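Local structure of nudix hydrolase domain-containing protein (Thermotoga maritima, 3E57) at residues 21-26 and 65-70; 74-79 and 159-164; 78-83 and 179-184. The protein is of uncharacterised function but belongs to the Nudix family, and so probably hydrolyses a nucleoside diphosphate linked to another moiety. One frame throughout, in Å; residues are numbered along the deposited sequence.

Contact 1: 21-26 and 65-70; sequences VKTEDF and TTKQVI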
loop_
_atom_site.group_PDB
_atom_site.type_symbol
_atom_site.label_atom_id
_atom_site.label_comp_id
_atom_site.label_asym_id
_atom_site.label_seq_id
_atom_site.Cartn_x
_atom_site.Cartn_y
_atom_site.Cartn_z
ATOM N N VAL B 21 19.145 -1.700 6.830
ATOM C CA VAL B 21 19.650 -1.628 5.462
ATOM C C VAL B 21 19.628 -0.174 5.017
ATOM O O VAL B 21 18.866 0.623 5.547
ATOM C CB VAL B 21 18.818 -2.471 4.472
ATOM C CG1 VAL B 21 18.934 -3.943 4.792
ATOM C CG2 VAL B 21 17.355 -2.026 4.472
ATOM N N LYS B 22 20.494 0.176 4.070
ATOM C CA LYS B 22 20.465 1.506 3.469
ATOM C C LYS B 22 19.206 1.598 2.622
ATOM O O LYS B 22 18.861 0.654 1.917
ATOM C CB LYS B 22 21.709 1.767 2.605
ATOM C CG LYS B 22 23.016 1.860 3.392
ATOM C CD LYS B 22 24.145 2.560 2.600
ATOM C CE LYS B 22 24.519 1.828 1.302
ATOM N NZ LYS B 22 25.794 2.366 0.684
ATOM N N THR B 23 18.517 2.730 2.706
ATOM C CA THR B 23 17.324 2.953 1.913
ATOM C C THR B 23 17.643 2.852 0.423
ATOM O O THR B 23 16.872 2.264 -0.335
ATOM C CB THR B 23 16.681 4.311 2.249
ATOM O OG1 THR B 23 16.407 4.375 3.654
ATOM C CG2 THR B 23 15.388 4.497 1.486
ATOM N N GLU B 24 18.792 3.382 -0.000
ATOM C CA GLU B 24 19.179 3.294 -1.414
ATOM C C GLU B 24 19.312 1.841 -1.888
ATOM O O GLU B 24 18.891 1.518 -3.001
ATOM C CB GLU B 24 20.456 4.099 -1.717
ATOM C CG GLU B 24 21.720 3.644 -1.000
ATOM C CD GLU B 24 22.934 4.508 -1.357
ATOM O OE1 GLU B 24 23.365 4.476 -2.534
ATOM O OE2 GLU B 24 23.456 5.212 -0.459
ATOM N N ASP B 25 19.863 0.968 -1.044
ATOM C CA ASP B 25 19.959 -0.470 -1.363
ATOM C C ASP B 25 18.561 -1.130 -1.427
ATOM O O ASP B 25 18.284 -1.939 -2.312
ATOM C CB ASP B 25 20.805 -1.201 -0.322
ATOM C CG ASP B 25 22.290 -0.804 -0.353
ATOM O OD1 ASP B 25 22.830 -0.448 -1.424
ATOM O OD2 ASP B 25 22.917 -0.876 0.720
ATOM N N PHE B 26 17.701 -0.789 -0.469
ATOM C CA PHE B 26 16.308 -1.277 -0.455
ATOM C C PHE B 26 15.567 -0.890 -1.736
ATOM O O PHE B 26 15.037 -1.751 -2.442
ATOM C CB PHE B 26 15.566 -0.760 0.789
ATOM C CG PHE B 26 14.070 -0.934 0.729
ATOM C CD1 PHE B 26 13.494 -2.189 0.856
ATOM C CD2 PHE B 26 13.239 0.162 0.554
ATOM C CE1 PHE B 26 12.107 -2.350 0.793
ATOM C CE2 PHE B 26 11.845 0.000 0.485
ATOM C CZ PHE B 26 11.294 -1.250 0.608
ATOM N N THR B 65 18.170 7.704 5.937
ATOM C CA THR B 65 19.167 7.062 5.073
ATOM C C THR B 65 19.146 5.541 5.216
ATOM O O THR B 65 19.638 4.824 4.342
ATOM C CB THR B 65 20.602 7.529 5.412
ATOM O OG1 THR B 65 20.645 8.961 5.492
ATOM C CG2 THR B 65 21.590 7.050 4.354
ATOM N N THR B 66 18.615 5.058 6.338
ATOM C CA THR B 66 18.502 3.626 6.584
ATOM C C THR B 66 17.091 3.242 7.027
ATOM O O THR B 66 16.306 4.080 7.502
ATOM C CB THR B 66 19.507 3.157 7.662
ATOM O OG1 THR B 66 19.335 3.937 8.852
ATOM C CG2 THR B 66 20.949 3.293 7.162
ATOM N N LYS B 67 16.778 1.961 6.855
ATOM C CA LYS B 67 15.538 1.400 7.354
ATOM C C LYS B 67 15.844 0.233 8.289
ATOM O O LYS B 67 16.657 -0.636 7.976
ATOM C CB LYS B 67 14.626 0.995 6.184
ATOM C CG LYS B 67 14.014 2.217 5.516
ATOM C CD LYS B 67 13.036 1.892 4.393
ATOM C CE LYS B 67 12.061 3.062 4.141
ATOM N NZ LYS B 67 10.774 2.941 4.951
ATOM N N GLN B 68 15.210 0.259 9.455
ATOM C CA GLN B 68 15.326 -0.786 10.451
ATOM C C GLN B 68 14.457 -1.961 10.037
ATOM O O GLN B 68 13.268 -1.791 9.793
ATOM C CB GLN B 68 14.870 -0.251 11.805
ATOM C CG GLN B 68 15.703 0.946 12.296
ATOM C CD GLN B 68 14.971 1.800 13.296
ATOM O OE1 GLN B 68 14.455 1.302 14.293
ATOM N NE2 GLN B 68 14.929 3.102 13.042
ATOM N N VAL B 69 15.049 -3.147 9.938
ATOM C CA VAL B 69 14.303 -4.342 9.546
ATOM C C VAL B 69 13.515 -4.897 10.731
ATOM O O VAL B 69 14.097 -5.300 11.748
ATOM C CB VAL B 69 15.234 -5.408 8.982
ATOM C CG1 VAL B 69 14.463 -6.693 8.701
ATOM C CG2 VAL B 69 15.913 -4.876 7.734
ATOM N N ILE B 70 12.189 -4.901 10.583
ATOM C CA ILE B 70 11.262 -5.282 11.638
ATOM C C ILE B 70 10.488 -6.536 11.218
ATOM O O ILE B 70 9.572 -6.446 10.390
ATOM C CB ILE B 70 10.245 -4.138 11.925
ATOM C CG1 ILE B 70 10.963 -2.809 12.192
ATOM C CG2 ILE B 70 9.350 -4.491 13.110
ATOM C CD1 ILE B 70 11.865 -2.826 13.412
HETATM O O HOH W 1 20.373 5.141 1.880
#

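Contact 2: 74-79 and 159-164; sequences VIMDGD and LFLGRG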
loop_
_atom_site.group_PDB
_atom_site.type_symbol
_atom_site.label_atom_id
_atom_site.label_comp_id
_atom_site.label_asym_id
_atom_site.label_seq_id
_atom_site.Cartn_x
_atom_site.Cartn_y
_atom_site.Cartn_z
ATOM N N VAL B 74 1.731 -11.768 12.265
ATOM C CA VAL B 74 0.326 -11.883 12.559
ATOM C C VAL B 74 0.084 -13.340 12.940
ATOM O O VAL B 74 0.527 -14.254 12.230
ATOM C CB VAL B 74 -0.515 -11.527 11.326
ATOM C CG1 VAL B 74 -1.999 -11.801 11.598
ATOM C CG2 VAL B 74 -0.281 -10.064 10.931
ATOM N N ILE B 75 -0.593 -13.551 14.060
ATOM C CA ILE B 75 -0.793 -14.888 14.602
ATOM C C ILE B 75 -2.227 -15.317 14.366
ATOM O O ILE B 75 -3.146 -14.563 14.667
ATOM C CB ILE B 75 -0.464 -14.913 16.117
ATOM C CG1 ILE B 75 1.042 -14.757 16.313
ATOM C CG2 ILE B 75 -0.951 -16.212 16.774
ATOM C CD1 ILE B 75 1.435 -14.498 17.727
ATOM N N MET B 76 -2.409 -16.516 13.802
ATOM C CA MET B 76 -3.727 -17.133 13.694
ATOM C C MET B 76 -3.788 -18.460 14.443
ATOM O O MET B 76 -2.909 -19.305 14.269
ATOM C CB MET B 76 -4.093 -17.383 12.237
ATOM C CG MET B 76 -4.605 -16.145 11.519
ATOM S SD MET B 76 -5.324 -16.559 9.928
ATOM C CE MET B 76 -6.996 -17.037 10.386
ATOM N N ASP B 77 -4.825 -18.615 15.266
ATOM C CA ASP B 77 -5.123 -19.855 15.993
ATOM C C ASP B 77 -6.404 -20.387 15.374
ATOM O O ASP B 77 -7.478 -19.818 15.567
ATOM C CB ASP B 77 -5.311 -19.564 17.491
ATOM C CG ASP B 77 -5.433 -20.835 18.350
ATOM O OD1 ASP B 77 -5.855 -21.891 17.842
ATOM O OD2 ASP B 77 -5.128 -20.762 19.558
ATOM N N GLY B 78 -6.277 -21.452 14.587
ATOM C CA GLY B 78 -7.398 -21.977 13.827
ATOM C C GLY B 78 -7.837 -20.942 12.813
ATOM O O GLY B 78 -7.024 -20.444 12.025
ATOM N N ASP B 79 -9.121 -20.598 12.841
ATOM C CA ASP B 79 -9.655 -19.623 11.894
ATOM C C ASP B 79 -9.828 -18.261 12.553
ATOM O O ASP B 79 -10.584 -17.427 12.065
ATOM C CB ASP B 79 -10.968 -20.127 11.283
ATOM C CG ASP B 79 -10.743 -20.954 10.007
ATOM O OD1 ASP B 79 -9.731 -20.722 9.296
ATOM O OD2 ASP B 79 -11.585 -21.832 9.709
ATOM N N LEU B 159 6.539 -9.023 6.775
ATOM C CA LEU B 159 5.261 -9.546 7.233
ATOM C C LEU B 159 5.155 -11.061 7.099
ATOM O O LEU B 159 5.333 -11.615 6.006
ATOM C CB LEU B 159 4.139 -8.910 6.433
ATOM C CG LEU B 159 2.705 -9.355 6.738
ATOM C CD1 LEU B 159 2.333 -9.094 8.210
ATOM C CD2 LEU B 159 1.755 -8.619 5.774
ATOM N N PHE B 160 4.840 -11.707 8.220
ATOM C CA PHE B 160 4.590 -13.137 8.279
ATOM C C PHE B 160 3.229 -13.420 8.843
ATOM O O PHE B 160 2.718 -12.658 9.665
ATOM C CB PHE B 160 5.585 -13.828 9.215
ATOM C CG PHE B 160 6.999 -13.716 8.788
ATOM C CD1 PHE B 160 7.614 -14.754 8.100
ATOM C CD2 PHE B 160 7.728 -12.578 9.076
ATOM C CE1 PHE B 160 8.919 -14.642 7.694
ATOM C CE2 PHE B 160 9.034 -12.464 8.673
ATOM C CZ PHE B 160 9.631 -13.500 7.988
ATOM N N LEU B 161 2.672 -14.552 8.422
ATOM C CA LEU B 161 1.506 -15.154 9.037
ATOM C C LEU B 161 1.991 -16.388 9.803
ATOM O O LEU B 161 2.551 -17.318 9.208
ATOM C CB LEU B 161 0.521 -15.573 7.961
ATOM C CG LEU B 161 -0.722 -16.327 8.402
ATOM C CD1 LEU B 161 -1.505 -15.539 9.444
ATOM C CD2 LEU B 161 -1.576 -16.638 7.185
ATOM N N GLY B 162 1.803 -16.386 11.114
ATOM C CA GLY B 162 2.185 -17.540 11.935
ATOM C C GLY B 162 0.927 -18.254 12.366
ATOM O O GLY B 162 0.100 -17.670 13.061
ATOM N N ARG B 163 0.757 -19.505 11.952
ATOM C CA ARG B 163 -0.409 -20.274 12.371
ATOM C C ARG B 163 0.001 -21.232 13.490
ATOM O O ARG B 163 1.041 -21.885 13.399
ATOM C CB ARG B 163 -1.012 -21.057 11.208
ATOM C CG ARG B 163 -1.652 -20.223 10.094
ATOM C CD ARG B 163 -2.405 -21.172 9.151
ATOM N NE ARG B 163 -3.061 -20.531 8.005
ATOM C CZ ARG B 163 -2.482 -20.291 6.829
ATOM N NH1 ARG B 163 -1.203 -20.593 6.610
ATOM N NH2 ARG B 163 -3.188 -19.723 5.859
ATOM N N GLY B 164 -0.810 -21.316 14.538
ATOM C CA GLY B 164 -0.484 -22.199 15.652
ATOM C C GLY B 164 -1.503 -22.226 16.768
ATOM O O GLY B 164 -2.698 -22.027 16.543
#

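Contact 3: 78-83 and 179-184; sequences GDRVLI and LIKLEE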
loop_
_atom_site.group_PDB
_atom_site.type_symbol
_atom_site.label_atom_id
_atom_site.label_comp_id
_atom_site.label_asym_id
_atom_site.label_seq_id
_atom_site.Cartn_x
_atom_site.Cartn_y
_atom_site.Cartn_z
ATOM N N GLY B 78 -6.277 -21.452 14.587
ATOM C CA GLY B 78 -7.398 -21.977 13.827
ATOM C C GLY B 78 -7.837 -20.942 12.813
ATOM O O GLY B 78 -7.024 -20.444 12.025
ATOM N N ASP B 79 -9.121 -20.598 12.841
ATOM C CA ASP B 79 -9.655 -19.623 11.894
ATOM C C ASP B 79 -9.828 -18.261 12.553
ATOM O O ASP B 79 -10.584 -17.427 12.065
ATOM C CB ASP B 79 -10.968 -20.127 11.283
ATOM C CG ASP B 79 -10.743 -20.954 10.007
ATOM O OD1 ASP B 79 -9.731 -20.722 9.296
ATOM O OD2 ASP B 79 -11.585 -21.832 9.709
ATOM N N ARG B 80 -9.091 -18.039 13.641
ATOM C CA ARG B 80 -9.132 -16.777 14.375
ATOM C C ARG B 80 -7.778 -16.104 14.324
ATOM O O ARG B 80 -6.752 -16.774 14.230
ATOM C CB ARG B 80 -9.546 -17.014 15.826
ATOM C CG ARG B 80 -10.978 -17.464 15.967
ATOM C CD ARG B 80 -11.361 -17.665 17.421
ATOM N NE ARG B 80 -12.799 -17.917 17.557
ATOM C CZ ARG B 80 -13.702 -17.057 18.043
ATOM N NH1 ARG B 80 -13.354 -15.849 18.479
ATOM N NH2 ARG B 80 -14.977 -17.419 18.107
ATOM N N VAL B 81 -7.789 -14.774 14.385
ATOM C CA VAL B 81 -6.571 -13.979 14.331
ATOM C C VAL B 81 -6.415 -13.214 15.640
ATOM O O VAL B 81 -7.407 -12.762 16.221
ATOM C CB VAL B 81 -6.577 -12.989 13.129
ATOM C CG1 VAL B 81 -7.738 -12.015 13.218
ATOM C CG2 VAL B 81 -5.248 -12.248 13.051
ATOM N N LEU B 82 -5.171 -13.067 16.087
ATOM C CA LEU B 82 -4.872 -12.390 17.340
ATOM C C LEU B 82 -4.853 -10.862 17.164
ATOM O O LEU B 82 -4.108 -10.338 16.350
ATOM C CB LEU B 82 -3.527 -12.860 17.883
ATOM C CG LEU B 82 -3.045 -12.235 19.194
ATOM C CD1 LEU B 82 -3.919 -12.666 20.356
ATOM C CD2 LEU B 82 -1.582 -12.580 19.443
ATOM N N ILE B 83 -5.683 -10.188 17.948
ATOM C CA ILE B 83 -5.717 -8.734 18.039
ATOM C C ILE B 83 -5.265 -8.379 19.445
ATOM O O ILE B 83 -5.685 -9.025 20.402
ATOM C CB ILE B 83 -7.152 -8.219 17.837
ATOM C CG1 ILE B 83 -7.631 -8.514 16.412
ATOM C CG2 ILE B 83 -7.240 -6.732 18.120
ATOM C CD1 ILE B 83 -7.012 -7.654 15.361
ATOM N N LEU B 179 -8.992 -13.162 20.274
ATOM C CA LEU B 179 -8.916 -13.935 19.040
ATOM C C LEU B 179 -10.227 -13.660 18.319
ATOM O O LEU B 179 -11.290 -13.932 18.860
ATOM C CB LEU B 179 -8.747 -15.434 19.315
ATOM C CG LEU B 179 -7.346 -15.879 19.740
ATOM C CD1 LEU B 179 -7.387 -17.262 20.371
ATOM C CD2 LEU B 179 -6.389 -15.874 18.569
ATOM N N ILE B 180 -10.163 -13.067 17.131
ATOM C CA ILE B 180 -11.384 -12.762 16.404
ATOM C C ILE B 180 -11.491 -13.621 15.163
ATOM O O ILE B 180 -10.488 -13.981 14.557
ATOM C CB ILE B 180 -11.485 -11.260 16.028
ATOM C CG1 ILE B 180 -10.451 -10.877 14.969
ATOM C CG2 ILE B 180 -11.330 -10.382 17.285
ATOM C CD1 ILE B 180 -10.617 -9.458 14.467
ATOM N N LYS B 181 -12.718 -13.947 14.792
ATOM C CA LYS B 181 -12.975 -14.663 13.554
ATOM C C LYS B 181 -12.566 -13.778 12.379
ATOM O O LYS B 181 -12.668 -12.548 12.445
ATOM C CB LYS B 181 -14.452 -15.053 13.468
ATOM C CG LYS B 181 -14.815 -16.145 14.468
ATOM C CD LYS B 181 -16.266 -16.584 14.388
ATOM C CE LYS B 181 -17.194 -15.627 15.132
ATOM N NZ LYS B 181 -18.549 -16.247 15.334
ATOM N N LEU B 182 -12.087 -14.406 11.312
ATOM C CA LEU B 182 -11.625 -13.678 10.140
ATOM C C LEU B 182 -12.741 -12.818 9.547
ATOM O O LEU B 182 -12.473 -11.729 9.051
ATOM C CB LEU B 182 -11.077 -14.645 9.082
ATOM C CG LEU B 182 -9.849 -14.231 8.276
ATOM C CD1 LEU B 182 -8.699 -13.772 9.158
ATOM C CD2 LEU B 182 -9.401 -15.415 7.420
ATOM N N GLU B 183 -13.990 -13.282 9.622
ATOM C CA GLU B 183 -15.124 -12.488 9.107
ATOM C C GLU B 183 -15.467 -11.270 9.984
ATOM O O GLU B 183 -16.359 -10.475 9.633
ATOM C CB GLU B 183 -16.370 -13.356 8.867
ATOM C CG GLU B 183 -17.135 -13.795 10.112
ATOM C CD GLU B 183 -16.836 -15.222 10.535
ATOM O OE1 GLU B 183 -15.757 -15.753 10.178
ATOM O OE2 GLU B 183 -17.692 -15.805 11.238
ATOM N N GLU B 184 -14.768 -11.132 11.117
ATOM C CA GLU B 184 -14.826 -9.927 11.941
ATOM C C GLU B 184 -13.623 -9.011 11.728
ATOM O O GLU B 184 -13.596 -7.895 12.249
ATOM C CB GLU B 184 -14.897 -10.293 13.426
ATOM C CG GLU B 184 -16.146 -11.063 13.845
ATOM C CD GLU B 184 -16.321 -11.129 15.368
ATOM O OE1 GLU B 184 -17.239 -11.844 15.831
ATOM O OE2 GLU B 184 -15.541 -10.479 16.114
#

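Contact 1: 21-26 and 65-70
The F26 ring is met obliquely by the aliphatic chain of K67, whose CD comes to 4.2 Å from F26 CD2; L156 of strand 155-163 touches both side chains. The other flat group is the peptide carbonyl of T65. T23 N sits 2.9 Å from T65 O and above the carbonyl plane, 39° out of it, although the bond is nearly straight at its hydrogen (171°). A water donates to T65 O over 2.6 Å and accepts from the amide of E24. The carbonyl just before strand 66-77 thus serves two amides of the first turn of helix 23-30, one directly and one through water, while K22, at the N-cap position, gives its own O to F26 N.

T23 lies close beside this carbonyl. Its chi1 of -56° sets OG1 beside its own backbone N, where the hydroxyl is hydrogen-bonded to E64 O and K67 CG approaches it at 3.7 Å. The backbones pair antiparallel next to this. V21 and K67 form a hydrogen-bonded pair, V21 N to K67 O at 2.9 Å and K67 N to V21 O at 2.8 Å, whereas K22 and T66 form a non-hydrogen-bonded pair with diverging side chains. Further along, V21 CG1 rests 4.3 Å from V69 CG2, and F47 and L48 of helix 41-51 touch these two valines.

K67 plays a double role: its methylenes pack on F26, and its NZ is bonded to N145, with weaker bonds to the carbonyls of R153 and H155. The arrangement is a strand-to-helix junction in which the partner segment both pairs with the strand and receives the first amides of the helix, and the negative end of the T65 carbonyl probably interacts favourably with the positive start of the helix.

Contact 2: 74-79 and 159-164
M76 reaches over its parallel neighbour with every part of its chain engaged. Its CB faces R163 CG at 4.3 Å. With chi1 at -80°, CG stands anti to the carbonyl carbon and comes within 3.8 Å of L161 CD1, and SD remains 4.0 Å from that same methyl. At chi3 (84°) the chain bends, and CE leaves strand 155-163 for L182; V81 and F207 also touch this side chain.

L161 is held through both its branches. CD1 takes the thioether chain and also lies near V74 CG1, while CD2 sits over the centre of the R163 guanidinium, 3.7 Å above its plane. NH1 of R163 also has a long, weak ion pair with E139, and F207 touches the R163 side chain. At the beginning of the contact V74 CG2 meets L159 CD1 at 3.9 Å, the two side chains crossing obliquely.

Alongside these side chains the strands are joined by four parallel backbone bonds: V74 N to F160 O, G162 N to V74 O at 2.7 Å, M76 N to G162 O and G164 N to M76 O. I75 occupies the other face beside G162, which has no side chain to set against it. At the far end D77 keeps company with the G164 carbonyl, but its OD1 and G164 O are both acceptors; its OD2 is instead bonded to F166 N, just past the corner at which the chain turns.

Chemically, the amides of V74, M76, G162 and G164 are satisfied across the strand pair, and the V74 and M76 face is mainly apolar, with the R163 guanidinium laid over L161 at its end. Polar functions gather at that end, where D77 ties strand 66-77 to the start of strand 165-169.

Contact 3: 78-83 and 179-184
V81 and I180 are pressed side by side, pointing the same way, with V81 CG1 only 3.4 Å from I180 CG1, tighter than an ordinary carbon contact. Both CG1 atoms are brought there by chi1 of 60° and 69°, the crowded position between backbone N and carbonyl carbon. I180 then extends to CD1, which meets I83 CG1 at 3.7 Å. Two backbone bonds, V81 N to I180 O at 2.8 Å and I180 N to V81 O, fix the two residues as an antiparallel hydrogen-bonded pair. An alanine at I180 would probably open a gap between V81 and I83, leaving both without the branch they pack against.

On the other face L179 packs closely, its CB 3.9 Å from both CB and CD of R80 and its CD2 near L82 N. The solvent side, at R80 and K181, is looser and more polar. R80, an exposed residue, runs extended and crosses L179 at about a right angle, reaching a backbone carbonyl. NH1 donates to L179 O over 2.8 Å, a carbonyl lying in the guanidinium plane, although the donor itself is 41° out of the carbonyl plane. K181 lies alongside, its CG 3.8 Å above the centre of the guanidinium; the two like charges, 4.7 Å apart at R80 NH2 and K181 NZ, would probably repel each other mildly. Toward the turn, pairing fades: L182 N to D79 O is a weak bond at 3.5 Å.

The contact joins strand 80-85 to strand 176-181. On the other flank of strand 80-85, L82 is hydrogen-bonded to I75 of strand 66-77 and V81 packs on V74. The tight face is completed by L101 and Y99 from loops, while L185 and F188 of helix 185-189 cover I180, and F207 at the chain's modelled end touches L182.

Overall arrangement
Contacts 1 and 2 both use strand 66-77, the first its beginning and the second its end; their centres lie 26 Å apart, on opposite sides of the chain's centre. Contact 3 lies on strand 80-85, which follows it in the chain and pairs with it: it shares G78 and D79 with contact 2, its centre is 9 Å away, and I75 O lies 2.9 Å from L82 N, a probable hydrogen bond. Contacts 1 and 3 are 32 Å apart between centres and do not touch. Together they trace one mixed sheet running from strand 17-22 through strands 66-77 and 80-85 to strand 176-181. Helix 115-130 carries a sequence resembling the Nudix signature and is probably where catalysis is centred.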